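Local structure of lactate dehydrogenase (Eimeria maxima, 6CT6) at the interface of chains A and B. The protein reduces pyruvate to lactate with NADH, and runs the reverse reaction, as a lactate dehydrogenase of the lactate/malate dehydrogenase family. Coordinates in Å, arbitrary orientation; residue numbers count along the deposited sequence, not the author numbering. Chains: chain A/B, Lactate dehydrogenase.

The interface of chains A and B. Residues chain A 236-237; chain B 43-45, 47-49.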
loop_
_atom_site.group_PDB
_atom_site.type_symbol
_atom_site.label_atom_id
_atom_site.label_comp_id
_atom_site.label_asym_id
_atom_site.label_seq_id
_atom_site.Cartn_x
_atom_site.Cartn_y
_atom_site.Cartn_z
ATOM N N LEU A 236 5.714 -16.937 -6.772
ATOM C CA LEU A 236 6.836 -16.006 -6.753
ATOM C C LEU A 236 7.022 -15.388 -5.373
ATOM O O LEU A 236 8.157 -15.207 -4.917
ATOM C CB LEU A 236 6.624 -14.919 -7.807
ATOM C CG LEU A 236 6.723 -15.410 -9.253
ATOM C CD1 LEU A 236 6.240 -14.350 -10.228
ATOM C CD2 LEU A 236 8.156 -15.804 -9.574
ATOM N N LEU A 237 5.921 -15.070 -4.690
ATOM C CA LEU A 237 6.020 -14.370 -3.413
ATOM C C LEU A 237 6.687 -15.231 -2.350
ATOM O O LEU A 237 7.442 -14.720 -1.513
ATOM C CB LEU A 237 4.630 -13.944 -2.945
ATOM C CG LEU A 237 3.975 -12.798 -3.717
ATOM C CD1 LEU A 237 2.546 -12.607 -3.238
ATOM C CD2 LEU A 237 4.782 -11.513 -3.567
ATOM N N PRO B 43 14.949 -14.518 -3.304
ATOM C CA PRO B 43 14.695 -14.929 -4.692
ATOM C C PRO B 43 13.217 -14.853 -5.043
ATOM O O PRO B 43 12.355 -15.314 -4.290
ATOM C CB PRO B 43 15.213 -16.374 -4.734
ATOM C CG PRO B 43 16.122 -16.499 -3.556
ATOM C CD PRO B 43 15.526 -15.619 -2.515
ATOM N N ASN B 44 12.932 -14.242 -6.196
ATOM C CA ASN B 44 11.611 -14.253 -6.823
ATOM C C ASN B 44 10.547 -13.411 -6.116
ATOM O O ASN B 44 9.568 -13.008 -6.754
ATOM C CB ASN B 44 11.110 -15.695 -6.954
ATOM C CG ASN B 44 11.948 -16.513 -7.914
ATOM O OD1 ASN B 44 12.463 -15.990 -8.902
ATOM N ND2 ASN B 44 12.092 -17.802 -7.626
ATOM N N MET B 45 10.703 -13.140 -4.820
ATOM C CA MET B 45 9.683 -12.371 -4.109
ATOM C C MET B 45 9.399 -11.028 -4.774
ATOM O O MET B 45 8.215 -10.696 -4.966
ATOM C CB MET B 45 10.100 -12.197 -2.645
ATOM C CG MET B 45 9.121 -11.392 -1.793
ATOM S SD MET B 45 9.350 -9.599 -1.899
ATOM C CE MET B 45 10.800 -9.392 -0.868
ATOM N N MET B 47 9.618 -10.287 -7.839
ATOM C CA MET B 47 8.908 -10.556 -9.085
ATOM C C MET B 47 7.427 -10.810 -8.837
ATOM O O MET B 47 6.588 -10.438 -9.665
ATOM C CB MET B 47 9.529 -11.751 -9.810
ATOM C CG MET B 47 10.891 -11.482 -10.445
ATOM S SD MET B 47 12.231 -11.365 -9.239
ATOM C CE MET B 47 13.661 -11.730 -10.259
ATOM N N GLY B 48 7.087 -11.432 -7.707
ATOM C CA GLY B 48 5.685 -11.622 -7.377
ATOM C C GLY B 48 4.975 -10.305 -7.113
ATOM O O GLY B 48 3.865 -10.073 -7.598
ATOM N N LYS B 49 5.606 -9.426 -6.332
ATOM C CA LYS B 49 5.017 -8.119 -6.067
ATOM C C LYS B 49 4.930 -7.288 -7.341
ATOM O O LYS B 49 3.927 -6.606 -7.575
ATOM C CB LYS B 49 5.827 -7.386 -5.000
ATOM C CG LYS B 49 5.698 -7.980 -3.605
ATOM C CD LYS B 49 6.418 -7.132 -2.566
ATOM C CE LYS B 49 6.128 -7.616 -1.149
ATOM N NZ LYS B 49 6.908 -6.868 -0.123
#
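A:Leu236 and A:Leu237 rest on B:Asn44, B:Gly48 and B:Lys49. This joins the end of helix 216-237 to the start of helix 45-59, which lies in the Rossmann-type NAD-binding domain. Lactate dehydrogenases assemble as oligomers, so the two-fold interface to which this patch belongs is probably biological. The patch recurs with the chains exchanged. The side chain of A:Leu236 starts close to the B helix. Its CB sits 3.5 Å from CA of B:Gly48, a tight contact with a residue that has no side chain. At CG the chain forks. CD1 faces the backbone, 3.9 Å from N of B:Gly48, and also nears the carbonyl oxygen of B:Met47. CD2 turns to B:Asn44 and lies 3.9 Å from its CB. The two side chains cross at about a right angle. A:Leu236 CG stands opposite the carbonyl carbon (chi1 -69°), which sends the fork along the B surface. A:Leu237 uses one branch. Its CD2 lies 3.6 Å from N of B:Lys49 and also touches the lysine CG. These side chains, too, run roughly perpendicular to each other. The carbonyl oxygen of A:Leu236 comes within 3.2 Å of O of B:Asn44. Both can only accept, so this pair is a close, unfavourable approach. B:Met45 CG is placed anti to its own N (chi1 179°), 3.7 Å from the carbonyl oxygen of A:Leu237.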